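Local coordinates for sialidase domain-containing protein (Dyadobacter fermentans, PDB 5HX0) that is of unknown function but folds as a six-bladed, sialidase-like beta-propeller, so that it may bind or cleave glycans, at residues S62-K67 with L129-D134; P313-R318 with Y368-Q373; L73-A78 with Y97-K102; V379-Y384 with S397-R402. All blocks are in the same frame, centred on the assembly; numbering follows the deposited sequence. Where two conformers were deposited one is given.

Interaction 1. Residues S62-K67 with L129-D134; sequences SVIKKK and LLQLKD
Apolar packing between I64 and the side chains of L129 and Q131 fills the middle of this contact. A chi1 of 59° puts I64 CG1 between its backbone N and carbonyl carbon; CG2, anti to the carbonyl carbon, lies 3.8 Å from L129 CB and 4.0 Å from Q131 CB. I64 CD1 approaches that same Q131 CB at 4.1 Å, and the isoleucine crosses both partners at about a right angle. Hydrogen bonds flank this patch. At one end, in one of its two conformers, S62 OG accepts a hydrogen bond from L129 N at 2.9 Å, while its hydroxyl also bonds P127 O. At the other, the extended Q131 chain brings NE2 to 2.8 Å from K65 O; the acceptor lies in the plane of the amide, whereas NE2 stands above the carbonyl plane, 52° out of it. Q131 OE1 is placed 3.4 Å from K66 CA, and a water bridges it to K67 N. Both polar ends of the amide are thus engaged where the strand 56-65 runs out. The two strands run nearly parallel, at 18°, with axes 6.7 Å apart and side chains between them, as expected of innermost strands of adjacent propeller blades. Strand 71-79 is the sheet neighbour of 56-65 and strand 137-145 that of 123-131, while W370 and V372 of strand 367-375 pack against S62, V63 and K65.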
loop_
_atom_site.group_PDB
_atom_site.type_symbol
_atom_site.label_atom_id
_atom_site.label_comp_id
_atom_site.label_asym_id
_atom_site.label_seq_id
_atom_site.Cartn_x
_atom_site.Cartn_y
_atom_site.Cartn_z
ATOM N N SER A 62 -1.199 -16.990 7.025
ATOM C CA SER A 62 -0.917 -18.269 6.389
ATOM C C SER A 62 0.595 -18.388 6.279
ATOM O O SER A 62 1.320 -17.393 6.351
ATOM C CB SER A 62 -1.605 -18.418 5.022
ATOM O OG SER A 62 -1.116 -17.488 4.091
ATOM N N VAL A 63 1.077 -19.615 6.131
ATOM C CA VAL A 63 2.521 -19.836 6.230
ATOM C C VAL A 63 2.936 -21.046 5.402
ATOM O O VAL A 63 2.217 -22.052 5.321
ATOM C CB VAL A 63 2.939 -19.945 7.720
ATOM C CG1 VAL A 63 2.139 -21.045 8.445
ATOM C CG2 VAL A 63 4.428 -20.198 7.856
ATOM N N ILE A 64 4.102 -20.918 4.752
ATOM C CA ILE A 64 4.725 -21.973 3.950
ATOM C C ILE A 64 6.181 -22.070 4.390
ATOM O O ILE A 64 6.697 -21.189 5.077
ATOM C CB ILE A 64 4.641 -21.672 2.443
ATOM C CG1 ILE A 64 5.349 -20.331 2.194
ATOM C CG2 ILE A 64 3.156 -21.586 1.980
ATOM C CD1 ILE A 64 5.710 -20.058 0.774
ATOM N N LYS A 65 6.845 -23.156 4.002
ATOM C CA LYS A 65 8.293 -23.281 4.189
ATOM C C LYS A 65 8.917 -23.606 2.838
ATOM O O LYS A 65 8.548 -24.602 2.215
ATOM C CB LYS A 65 8.654 -24.357 5.226
ATOM C CG LYS A 65 10.167 -24.467 5.447
ATOM C CD LYS A 65 10.539 -25.489 6.537
ATOM C CE LYS A 65 10.552 -26.932 6.019
ATOM N NZ LYS A 65 9.208 -27.597 5.890
ATOM N N LYS A 66 9.835 -22.757 2.375
ATOM C CA LYS A 66 10.398 -22.939 1.043
ATOM C C LYS A 66 11.451 -24.040 1.047
ATOM O O LYS A 66 11.951 -24.449 2.096
ATOM C CB LYS A 66 11.028 -21.641 0.542
ATOM C CG LYS A 66 10.041 -20.487 0.501
ATOM C CD LYS A 66 10.538 -19.380 -0.436
ATOM C CE LYS A 66 11.760 -18.718 0.105
ATOM N NZ LYS A 66 12.305 -17.707 -0.866
ATOM N N LYS A 67 11.791 -24.509 -0.159
ATOM C CA LYS A 67 12.799 -25.560 -0.295
ATOM C C LYS A 67 14.133 -25.139 0.321
ATOM O O LYS A 67 14.843 -25.976 0.890
ATOM C CB LYS A 67 12.967 -25.915 -1.780
ATOM C CG LYS A 67 13.810 -27.175 -2.064
ATOM C CD LYS A 67 13.012 -28.466 -1.864
ATOM C CE LYS A 67 13.754 -29.688 -2.483
ATOM N NZ LYS A 67 12.907 -30.945 -2.298
ATOM N N LEU A 129 -1.616 -18.344 1.361
ATOM C CA LEU A 129 -0.483 -18.824 0.578
ATOM C C LEU A 129 -0.653 -20.296 0.190
ATOM O O LEU A 129 -1.073 -21.129 1.004
ATOM C CB LEU A 129 0.812 -18.658 1.383
ATOM C CG LEU A 129 1.227 -17.248 1.821
ATOM C CD1 LEU A 129 2.513 -17.277 2.688
ATOM C CD2 LEU A 129 1.448 -16.368 0.592
ATOM N N LEU A 130 -0.311 -20.616 -1.058
ATOM C CA LEU A 130 -0.123 -22.005 -1.492
ATOM C C LEU A 130 1.244 -22.106 -2.157
ATOM O O LEU A 130 1.531 -21.345 -3.083
ATOM C CB LEU A 130 -1.191 -22.458 -2.490
ATOM C CG LEU A 130 -0.966 -23.895 -3.031
ATOM C CD1 LEU A 130 -1.145 -24.952 -1.911
ATOM C CD2 LEU A 130 -1.899 -24.201 -4.199
ATOM N N GLN A 131 2.085 -23.027 -1.698
ATOM C CA GLN A 131 3.356 -23.284 -2.367
ATOM C C GLN A 131 3.245 -24.584 -3.158
ATOM O O GLN A 131 2.984 -25.635 -2.571
ATOM C CB GLN A 131 4.513 -23.376 -1.376
ATOM C CG GLN A 131 5.848 -23.668 -2.068
ATOM C CD GLN A 131 7.003 -23.656 -1.103
ATOM O OE1 GLN A 131 7.916 -22.847 -1.236
ATOM N NE2 GLN A 131 6.950 -24.527 -0.100
ATOM N N LEU A 132 3.438 -24.506 -4.481
ATOM C CA LEU A 132 3.440 -25.699 -5.321
ATOM C C LEU A 132 4.748 -26.473 -5.165
ATOM O O LEU A 132 5.776 -25.927 -4.763
ATOM C CB LEU A 132 3.251 -25.334 -6.800
ATOM C CG LEU A 132 2.010 -24.483 -7.106
ATOM C CD1 LEU A 132 1.752 -24.413 -8.616
ATOM C CD2 LEU A 132 0.788 -25.041 -6.381
ATOM N N LYS A 133 4.704 -27.764 -5.520
ATOM C CA LYS A 133 5.921 -28.576 -5.468
ATOM C C LYS A 133 7.042 -27.966 -6.299
ATOM O O LYS A 133 8.222 -28.116 -5.953
ATOM C CB LYS A 133 5.635 -29.995 -5.961
ATOM C CG LYS A 133 4.505 -30.688 -5.238
ATOM C CD LYS A 133 4.918 -31.122 -3.893
ATOM C CE LYS A 133 3.934 -32.166 -3.378
ATOM N NZ LYS A 133 4.199 -32.445 -1.945
ATOM N N ASP A 134 6.703 -27.254 -7.371
ATOM C CA ASP A 134 7.743 -26.661 -8.206
ATOM C C ASP A 134 8.213 -25.316 -7.672
ATOM O O ASP A 134 9.034 -24.658 -8.311
ATOM C CB ASP A 134 7.267 -26.533 -9.666
ATOM C CG ASP A 134 6.184 -25.477 -9.867
ATOM O OD1 ASP A 134 5.957 -24.636 -8.975
ATOM O OD2 ASP A 134 5.564 -25.479 -10.953
HETATM O O HOH W 1 10.771 -23.553 -2.587
#

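Interaction 2. Residues P313-R318 with Y368-Q373; sequences PMHALR and YPWAVQ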
loop_
_atom_site.group_PDB
_atom_site.type_symbol
_atom_site.label_atom_id
_atom_site.label_comp_id
_atom_site.label_asym_id
_atom_site.label_seq_id
_atom_site.Cartn_x
_atom_site.Cartn_y
_atom_site.Cartn_z
ATOM N N PRO A 313 -11.907 -20.842 11.645
ATOM C CA PRO A 313 -12.049 -21.663 10.453
ATOM C C PRO A 313 -11.077 -22.839 10.598
ATOM O O PRO A 313 -10.341 -22.883 11.587
ATOM C CB PRO A 313 -11.637 -20.715 9.321
ATOM C CG PRO A 313 -10.563 -19.852 9.969
ATOM C CD PRO A 313 -10.982 -19.715 11.445
HETATM N N MSE A 314 -11.057 -23.747 9.635
HETATM C CA MSE A 314 -10.243 -24.954 9.718
HETATM C C MSE A 314 -9.076 -24.897 8.732
HETATM O O MSE A 314 -9.196 -24.276 7.673
HETATM C CB MSE A 314 -11.100 -26.209 9.438
HETATM C CG MSE A 314 -11.651 -26.918 10.710
HETATM SE SE MSE A 314 -12.919 -25.820 11.669
HETATM C CE MSE A 314 -14.280 -25.476 10.311
ATOM N N HIS A 315 -7.960 -25.537 9.101
ATOM C CA HIS A 315 -6.803 -25.717 8.232
ATOM C C HIS A 315 -6.310 -27.153 8.374
ATOM O O HIS A 315 -6.239 -27.666 9.491
ATOM C CB HIS A 315 -5.635 -24.750 8.593
ATOM C CG HIS A 315 -4.425 -24.957 7.739
ATOM N ND1 HIS A 315 -3.358 -25.741 8.132
ATOM C CD2 HIS A 315 -4.150 -24.558 6.474
ATOM C CE1 HIS A 315 -2.466 -25.787 7.156
ATOM N NE2 HIS A 315 -2.933 -25.098 6.130
ATOM N N ALA A 316 -5.960 -27.799 7.261
ATOM C CA ALA A 316 -5.490 -29.184 7.295
ATOM C C ALA A 316 -4.077 -29.273 6.744
ATOM O O ALA A 316 -3.788 -28.721 5.677
ATOM C CB ALA A 316 -6.405 -30.115 6.497
ATOM N N LEU A 317 -3.213 -29.996 7.462
ATOM C CA LEU A 317 -1.823 -30.226 7.078
ATOM C C LEU A 317 -1.531 -31.722 7.103
ATOM O O LEU A 317 -1.787 -32.382 8.114
ATOM C CB LEU A 317 -0.877 -29.508 8.050
ATOM C CG LEU A 317 0.612 -29.838 7.875
ATOM C CD1 LEU A 317 1.123 -29.250 6.572
ATOM C CD2 LEU A 317 1.434 -29.310 9.066
ATOM N N ARG A 318 -0.987 -32.255 6.005
ATOM C CA ARG A 318 -0.584 -33.657 5.979
ATOM C C ARG A 318 0.720 -33.791 6.758
ATOM O O ARG A 318 1.697 -33.110 6.440
ATOM C CB ARG A 318 -0.404 -34.148 4.542
ATOM C CG ARG A 318 -0.076 -35.641 4.451
ATOM C CD ARG A 318 0.208 -36.070 2.995
ATOM N NE ARG A 318 -1.027 -36.059 2.210
ATOM C CZ ARG A 318 -1.161 -36.606 1.006
ATOM N NH1 ARG A 318 -0.118 -37.199 0.431
ATOM N NH2 ARG A 318 -2.336 -36.556 0.374
ATOM N N TYR A 368 -7.964 -18.218 13.351
ATOM C CA TYR A 368 -7.491 -18.462 11.991
ATOM C C TYR A 368 -6.129 -19.174 11.961
ATOM O O TYR A 368 -5.193 -18.678 11.327
ATOM C CB TYR A 368 -7.422 -17.153 11.214
ATOM C CG TYR A 368 -8.769 -16.603 10.771
ATOM C CD1 TYR A 368 -9.768 -16.296 11.693
ATOM C CD2 TYR A 368 -9.047 -16.420 9.418
ATOM C CE1 TYR A 368 -11.013 -15.799 11.289
ATOM C CE2 TYR A 368 -10.275 -15.928 9.000
ATOM C CZ TYR A 368 -11.253 -15.621 9.939
ATOM O OH TYR A 368 -12.462 -15.128 9.501
ATOM N N PRO A 369 -6.003 -20.325 12.611
ATOM C CA PRO A 369 -4.698 -20.997 12.609
ATOM C C PRO A 369 -4.327 -21.563 11.242
ATOM O O PRO A 369 -5.171 -21.880 10.402
ATOM C CB PRO A 369 -4.854 -22.110 13.660
ATOM C CG PRO A 369 -6.332 -22.424 13.620
ATOM C CD PRO A 369 -7.007 -21.086 13.377
ATOM N N TRP A 370 -3.022 -21.720 11.057
ATOM C CA TRP A 370 -2.445 -22.238 9.823
ATOM C C TRP A 370 -1.130 -22.909 10.191
ATOM O O TRP A 370 -0.254 -22.260 10.774
ATOM C CB TRP A 370 -2.227 -21.093 8.812
ATOM C CG TRP A 370 -2.042 -21.537 7.384
ATOM C CD1 TRP A 370 -1.003 -22.261 6.870
ATOM C CD2 TRP A 370 -2.928 -21.267 6.294
ATOM N NE1 TRP A 370 -1.190 -22.455 5.500
ATOM C CE2 TRP A 370 -2.367 -21.849 5.134
ATOM C CE3 TRP A 370 -4.134 -20.564 6.180
ATOM C CZ2 TRP A 370 -2.977 -21.742 3.873
ATOM C CZ3 TRP A 370 -4.731 -20.468 4.943
ATOM C CH2 TRP A 370 -4.157 -21.050 3.804
ATOM N N ALA A 371 -0.991 -24.196 9.879
ATOM C CA ALA A 371 0.160 -24.964 10.336
ATOM C C ALA A 371 1.150 -25.203 9.204
ATOM O O ALA A 371 0.781 -25.253 8.025
ATOM C CB ALA A 371 -0.270 -26.306 10.931
ATOM N N VAL A 372 2.415 -25.375 9.577
ATOM C CA VAL A 372 3.473 -25.702 8.628
ATOM C C VAL A 372 4.430 -26.680 9.294
ATOM O O VAL A 372 4.693 -26.591 10.498
ATOM C CB VAL A 372 4.205 -24.426 8.139
ATOM C CG1 VAL A 372 4.841 -23.712 9.308
ATOM C CG2 VAL A 372 5.252 -24.795 7.081
ATOM N N GLN A 373 4.945 -27.624 8.514
ATOM C CA GLN A 373 5.904 -28.596 9.035
ATOM C C GLN A 373 7.258 -27.911 9.166
ATOM O O GLN A 373 7.771 -27.365 8.184
ATOM C CB GLN A 373 5.995 -29.803 8.105
ATOM C CG GLN A 373 6.666 -31.028 8.721
ATOM C CD GLN A 373 5.729 -31.773 9.651
ATOM O OE1 GLN A 373 4.546 -31.943 9.345
ATOM N NE2 GLN A 373 6.244 -32.199 10.803
HETATM O O HOH W 2 -7.934 -22.474 10.295
HETATM O O HOH W 3 4.190 -32.472 6.841
#
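H315 lays its imidazole against the pyrrole ring of W370, with centroids 3.8 Å apart and planes inclined at 32°. H315 CD2 sits over the centre of the indole, 3.4 Å above its plane; NE2 and W370 NE1, 3.2 Å apart, are not hydrogen-bonded. P313, after a cis peptide bond, places CG over the face of Y368, 3.8 Å from the ring centroid, in a CH-pi contact. L317 CD2 meets A371 CB at 3.9 Å. In the next shell, one water donates to P369 O and weakly to P313 O, and R209 NH1 also bonds P369 O. A second water links R318 O with Q373 OE1, while Q373 NE2 bonds D375 O. Y368 OH is hydrogen-bonded to E265 OE2, and an acetate, probably from the crystallisation liquor, lies about 3 Å from its side chain. These innermost blade strands run parallel, each followed outward in its own sheet by 324-330 or 378-385, with 56-65 packed against W370 and V372.

Interaction 3. Residues L73-A78 with Y97-K102; sequences LAFRRA and YLVSVK
L73 to R77 pair with V101 to Y97 as the two middle strands of an antiparallel, four-stranded propeller blade. Six backbone hydrogen bonds join the hydrogen-bonded pairs L73-V101, F75-V99 and R77-Y97, among them F75 N to V99 O at 2.8 Å. At the non-hydrogen-bonded pair A74-S100 the CA atoms draw to 4.2 Å, and S100 CA makes a CA-H...O contact of 3.0 Å with L73 O. On the face carrying F75, V99 and R77, F75 CG stands between the backbone N and the carbonyl carbon (chi1 60°). V99 CG2 reaches over the ring face, offset toward the rim, and lies 3.5 Å from F75 CZ, a CH-pi contact. V101 CG1 instead comes to the ring edge, 4.2 Å from F75 CE1. The V99 methyl also touches R77 CB, at 3.8 Å. In the blade, 56-65 flanks this pair on the inner side and 114-117 on the outer, while A74 and L98 face P127 of the next blade. Beyond the pair, the R77 guanidinium bonds Y51 OH and makes a cation-pi contact with F56; Y51 also meets the F75 ring. R76 NE bonds Q125 OE1. Y97 OH bonds H119 O of the second subunit, whose P120 packs on R77.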
loop_
_atom_site.group_PDB
_atom_site.type_symbol
_atom_site.label_atom_id
_atom_site.label_comp_id
_atom_site.label_asym_id
_atom_site.label_seq_id
_atom_site.Cartn_x
_atom_site.Cartn_y
_atom_site.Cartn_z
ATOM N N LEU A 73 5.653 -16.286 6.390
ATOM C CA LEU A 73 4.301 -16.169 6.928
ATOM C C LEU A 73 3.685 -14.847 6.479
ATOM O O LEU A 73 4.231 -13.772 6.765
ATOM C CB LEU A 73 4.295 -16.295 8.459
ATOM C CG LEU A 73 2.940 -16.163 9.185
ATOM C CD1 LEU A 73 2.992 -16.903 10.535
ATOM C CD2 LEU A 73 2.531 -14.715 9.433
ATOM N N ALA A 74 2.536 -14.938 5.804
ATOM C CA ALA A 74 1.807 -13.773 5.297
ATOM C C ALA A 74 0.677 -13.449 6.254
ATOM O O ALA A 74 0.075 -14.360 6.830
ATOM C CB ALA A 74 1.222 -14.052 3.912
ATOM N N PHE A 75 0.391 -12.159 6.428
ATOM C CA PHE A 75 -0.753 -11.777 7.243
ATOM C C PHE A 75 -1.265 -10.416 6.798
ATOM O O PHE A 75 -0.630 -9.696 6.018
ATOM C CB PHE A 75 -0.429 -11.782 8.761
ATOM C CG PHE A 75 0.681 -10.832 9.169
ATOM C CD1 PHE A 75 2.014 -11.183 8.979
ATOM C CD2 PHE A 75 0.393 -9.620 9.775
ATOM C CE1 PHE A 75 3.047 -10.345 9.365
ATOM C CE2 PHE A 75 1.423 -8.769 10.174
ATOM C CZ PHE A 75 2.745 -9.129 9.975
ATOM N N ARG A 76 -2.467 -10.105 7.264
ATOM C CA ARG A 76 -3.087 -8.805 7.046
ATOM C C ARG A 76 -2.620 -7.857 8.136
ATOM O O ARG A 76 -2.754 -8.165 9.327
ATOM C CB ARG A 76 -4.617 -8.924 7.094
ATOM C CG ARG A 76 -5.371 -7.572 6.946
ATOM C CD ARG A 76 -6.872 -7.782 7.235
ATOM N NE ARG A 76 -7.695 -6.580 6.993
ATOM C CZ ARG A 76 -7.938 -5.638 7.904
ATOM N NH1 ARG A 76 -7.406 -5.718 9.130
ATOM N NH2 ARG A 76 -8.712 -4.600 7.590
ATOM N N ARG A 77 -2.108 -6.694 7.736
ATOM C CA ARG A 77 -1.747 -5.649 8.687
ATOM C C ARG A 77 -2.509 -4.373 8.368
ATOM O O ARG A 77 -2.544 -3.931 7.214
ATOM C CB ARG A 77 -0.238 -5.384 8.706
ATOM C CG ARG A 77 0.149 -4.501 9.896
ATOM C CD ARG A 77 1.665 -4.374 10.057
ATOM N NE ARG A 77 2.223 -3.496 9.026
ATOM C CZ ARG A 77 3.430 -2.942 9.084
ATOM N NH1 ARG A 77 3.853 -2.153 8.086
ATOM N NH2 ARG A 77 4.205 -3.166 10.141
ATOM N N ALA A 78 -3.127 -3.795 9.389
ATOM C CA ALA A 78 -3.898 -2.566 9.273
ATOM C C ALA A 78 -3.671 -1.750 10.537
ATOM O O ALA A 78 -3.255 -2.298 11.566
ATOM C CB ALA A 78 -5.396 -2.866 9.093
ATOM N N TYR A 97 -2.949 -3.993 4.334
ATOM C CA TYR A 97 -2.039 -4.532 3.338
ATOM C C TYR A 97 -1.702 -5.985 3.634
ATOM O O TYR A 97 -1.834 -6.463 4.758
ATOM C CB TYR A 97 -0.731 -3.730 3.287
ATOM C CG TYR A 97 -0.911 -2.238 3.053
ATOM C CD1 TYR A 97 -1.981 -1.749 2.315
ATOM C CD2 TYR A 97 0.001 -1.326 3.577
ATOM C CE1 TYR A 97 -2.140 -0.366 2.087
ATOM C CE2 TYR A 97 -0.141 0.049 3.365
ATOM C CZ TYR A 97 -1.203 0.530 2.625
ATOM O OH TYR A 97 -1.323 1.907 2.433
ATOM N N LEU A 98 -1.238 -6.681 2.609
ATOM C CA LEU A 98 -0.727 -8.038 2.767
ATOM C C LEU A 98 0.775 -7.946 3.003
ATOM O O LEU A 98 1.506 -7.424 2.151
ATOM C CB LEU A 98 -1.050 -8.873 1.528
ATOM C CG LEU A 98 -2.513 -8.880 1.027
ATOM C CD1 LEU A 98 -2.688 -9.908 -0.118
ATOM C CD2 LEU A 98 -3.528 -9.155 2.148
ATOM N N VAL A 99 1.239 -8.432 4.158
ATOM C CA VAL A 99 2.651 -8.340 4.523
ATOM C C VAL A 99 3.145 -9.707 4.987
ATOM O O VAL A 99 2.365 -10.638 5.195
ATOM C CB VAL A 99 2.897 -7.271 5.619
ATOM C CG1 VAL A 99 2.411 -5.892 5.155
ATOM C CG2 VAL A 99 2.218 -7.650 6.899
ATOM N N SER A 100 4.462 -9.815 5.181
ATOM C CA SER A 100 5.048 -11.076 5.624
ATOM C C SER A 100 6.184 -10.851 6.610
ATOM O O SER A 100 6.852 -9.811 6.590
ATOM C CB SER A 100 5.600 -11.900 4.438
ATOM O OG SER A 100 6.684 -11.205 3.847
ATOM N N VAL A 101 6.417 -11.864 7.455
ATOM C CA VAL A 101 7.651 -11.986 8.218
ATOM C C VAL A 101 8.199 -13.374 7.930
ATOM O O VAL A 101 7.493 -14.244 7.411
ATOM C CB VAL A 101 7.473 -11.758 9.746
ATOM C CG1 VAL A 101 7.142 -10.261 10.041
ATOM C CG2 VAL A 101 6.387 -12.669 10.303
ATOM N N LYS A 102 9.491 -13.565 8.239
ATOM C CA LYS A 102 10.226 -14.764 7.827
ATOM C C LYS A 102 11.035 -15.330 8.988
ATOM O O LYS A 102 11.393 -14.617 9.931
ATOM C CB LYS A 102 11.179 -14.457 6.651
ATOM C CG LYS A 102 10.457 -13.978 5.402
ATOM C CD LYS A 102 11.442 -13.502 4.316
ATOM C CE LYS A 102 10.673 -13.331 2.983
ATOM N NZ LYS A 102 11.411 -12.631 1.883
#

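Interaction 4. Residues V379-Y384 with S397-R402; sequences VLVSYY and SILEIR
S397, V379 and L399 carry most of this contact, the beta hairpin of strands 378-385 and 393-401. It lies in the blade that closes the propeller ring: the early strand 42-51 adds on outside 393-401, in the manner called Velcro closure, so one sheet holds strands from near both ends of the modelled chain. V379 and L399 form a hydrogen-bonded pair, with L399 N 2.8 Å from V379 O and V379 N 2.9 Å from L399 O. On the same face the branch of L399 ending in CD1 reaches V381 CG2 at 4.0 Å, and V379 CG2 grazes I401 CG1 at 4.5 Å. The opposite face holds L380 and I398, where L380 CD1 meets I398 CG1 at 4.0 Å. S397 pairs with V381 through both backbone bonds and uses its side chain as well. Its OG, anti to the carbonyl carbon (chi1 -64°), is turned toward the Y383 ring and meets it at the edge, in the ring plane. D47 OD1 of strand 42-51 is a second partner of OG, and R358 NH1 also bonds the tyrosine hydroxyl. Y383 OH donates to S397 OG at 2.7 Å.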
loop_
_atom_site.group_PDB
_atom_site.type_symbol
_atom_site.label_atom_id
_atom_site.label_comp_id
_atom_site.label_asym_id
_atom_site.label_seq_id
_atom_site.Cartn_x
_atom_site.Cartn_y
_atom_site.Cartn_z
ATOM N N VAL A 379 5.901 -29.258 14.189
ATOM C CA VAL A 379 4.953 -28.457 13.421
ATOM C C VAL A 379 4.779 -27.116 14.118
ATOM O O VAL A 379 4.641 -27.059 15.344
ATOM C CB VAL A 379 3.585 -29.168 13.317
ATOM C CG1 VAL A 379 2.537 -28.239 12.731
ATOM C CG2 VAL A 379 3.692 -30.446 12.487
ATOM N N LEU A 380 4.736 -26.039 13.339
ATOM C CA LEU A 380 4.329 -24.731 13.851
ATOM C C LEU A 380 2.865 -24.505 13.505
ATOM O O LEU A 380 2.488 -24.544 12.331
ATOM C CB LEU A 380 5.183 -23.615 13.250
ATOM C CG LEU A 380 4.667 -22.198 13.491
ATOM C CD1 LEU A 380 4.789 -21.853 14.966
ATOM C CD2 LEU A 380 5.420 -21.199 12.626
ATOM N N VAL A 381 2.032 -24.315 14.517
ATOM C CA VAL A 381 0.651 -23.885 14.296
ATOM C C VAL A 381 0.652 -22.380 14.527
ATOM O O VAL A 381 0.706 -21.922 15.670
ATOM C CB VAL A 381 -0.336 -24.593 15.227
ATOM C CG1 VAL A 381 -1.776 -24.137 14.899
ATOM C CG2 VAL A 381 -0.176 -26.119 15.122
ATOM N N SER A 382 0.613 -21.601 13.445
ATOM C CA SER A 382 0.474 -20.164 13.602
ATOM C C SER A 382 -1.002 -19.779 13.680
ATOM O O SER A 382 -1.890 -20.538 13.291
ATOM C CB SER A 382 1.143 -19.420 12.432
ATOM O OG SER A 382 0.333 -19.511 11.259
ATOM N N TYR A 383 -1.257 -18.579 14.198
ATOM C CA TYR A 383 -2.605 -18.034 14.341
ATOM C C TYR A 383 -2.439 -16.567 14.698
ATOM O O TYR A 383 -1.322 -16.103 14.928
ATOM C CB TYR A 383 -3.438 -18.781 15.405
ATOM C CG TYR A 383 -2.660 -19.144 16.652
ATOM C CD1 TYR A 383 -2.510 -18.229 17.699
ATOM C CD2 TYR A 383 -2.051 -20.398 16.774
ATOM C CE1 TYR A 383 -1.785 -18.563 18.843
ATOM C CE2 TYR A 383 -1.334 -20.738 17.924
ATOM C CZ TYR A 383 -1.197 -19.810 18.938
ATOM O OH TYR A 383 -0.481 -20.145 20.061
ATOM N N TYR A 384 -3.545 -15.819 14.702
ATOM C CA TYR A 384 -3.468 -14.509 15.323
ATOM C C TYR A 384 -4.203 -14.564 16.652
ATOM O O TYR A 384 -4.975 -15.496 16.934
ATOM C CB TYR A 384 -3.977 -13.365 14.409
ATOM C CG TYR A 384 -5.481 -13.120 14.375
ATOM C CD1 TYR A 384 -6.327 -13.989 13.695
ATOM C CD2 TYR A 384 -6.045 -11.980 14.979
ATOM C CE1 TYR A 384 -7.721 -13.758 13.633
ATOM C CE2 TYR A 384 -7.446 -11.744 14.929
ATOM C CZ TYR A 384 -8.270 -12.646 14.243
ATOM O OH TYR A 384 -9.649 -12.443 14.176
ATOM N N SER A 397 2.131 -21.872 18.184
ATOM C CA SER A 397 2.446 -22.943 19.113
ATOM C C SER A 397 3.294 -23.945 18.349
ATOM O O SER A 397 2.902 -24.384 17.264
ATOM C CB SER A 397 1.175 -23.612 19.638
ATOM O OG SER A 397 0.386 -22.718 20.397
ATOM N N ILE A 398 4.442 -24.313 18.903
ATOM C CA ILE A 398 5.285 -25.336 18.296
ATOM C C ILE A 398 4.951 -26.686 18.929
ATOM O O ILE A 398 5.032 -26.846 20.152
ATOM C CB ILE A 398 6.769 -24.992 18.455
ATOM C CG1 ILE A 398 7.065 -23.670 17.717
ATOM C CG2 ILE A 398 7.628 -26.102 17.878
ATOM C CD1 ILE A 398 8.502 -23.190 17.853
ATOM N N LEU A 399 4.580 -27.653 18.090
ATOM C CA LEU A 399 4.192 -28.991 18.522
ATOM C C LEU A 399 5.251 -30.011 18.126
ATOM O O LEU A 399 5.839 -29.924 17.042
ATOM C CB LEU A 399 2.864 -29.409 17.887
ATOM C CG LEU A 399 1.686 -28.484 18.124
ATOM C CD1 LEU A 399 0.408 -29.146 17.614
ATOM C CD2 LEU A 399 1.621 -28.171 19.601
ATOM N N GLU A 400 5.478 -30.988 19.003
ATOM C CA GLU A 400 6.257 -32.174 18.666
ATOM C C GLU A 400 5.269 -33.303 18.377
ATOM O O GLU A 400 4.452 -33.652 19.238
ATOM C CB GLU A 400 7.207 -32.552 19.804
ATOM C CG GLU A 400 8.189 -33.663 19.443
ATOM C CD GLU A 400 8.870 -34.265 20.663
ATOM O OE1 GLU A 400 8.166 -34.875 21.507
ATOM O OE2 GLU A 400 10.107 -34.114 20.778
ATOM N N ILE A 401 5.301 -33.827 17.158
ATOM C CA ILE A 401 4.407 -34.912 16.748
ATOM C C ILE A 401 5.302 -36.042 16.280
ATOM O O ILE A 401 5.834 -35.994 15.165
ATOM C CB ILE A 401 3.434 -34.506 15.632
ATOM C CG1 ILE A 401 2.753 -33.169 15.936
ATOM C CG2 ILE A 401 2.400 -35.642 15.387
ATOM C CD1 ILE A 401 1.956 -33.174 17.200
ATOM N N ARG A 402 5.471 -37.063 17.106
ATOM C CA ARG A 402 6.260 -38.201 16.658
ATOM C C ARG A 402 5.355 -39.362 16.220
ATOM O O ARG A 402 4.134 -39.341 16.440
ATOM C CB ARG A 402 7.233 -38.646 17.751
ATOM C CG ARG A 402 6.596 -39.262 18.972
ATOM C CD ARG A 402 7.683 -39.628 19.964
ATOM N NE ARG A 402 8.477 -38.456 20.316
ATOM C CZ ARG A 402 9.706 -38.496 20.828
ATOM N NH1 ARG A 402 10.334 -37.364 21.118
ATOM N NH2 ARG A 402 10.314 -39.656 21.048
ATOM O OXT ARG A 402 5.831 -40.335 15.615
#

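Interactions 1 and 2 join neighbouring blades through their innermost strands; interactions 3 and 4 are pairings within blades. K65 NZ ties interaction 1 to interaction 2 through Q373 O at 2.7 Å, and W370 CD2 packs on S62 CB at 3.4 Å. Strand 56-65 passes from interaction 1 into the sheet of interaction 3 by S62 O and A74 N, 2.8 Å apart. Interactions 2 and 4, with centres 9 Å apart, share the closing blade, where W370 N lies 2.8 Å from S382 O. Bound acetate, about 3 Å from the Y368 side chain and about 6 Å from that of R76, probably comes from crystallisation but may mark a pocket near interactions 2 and 3.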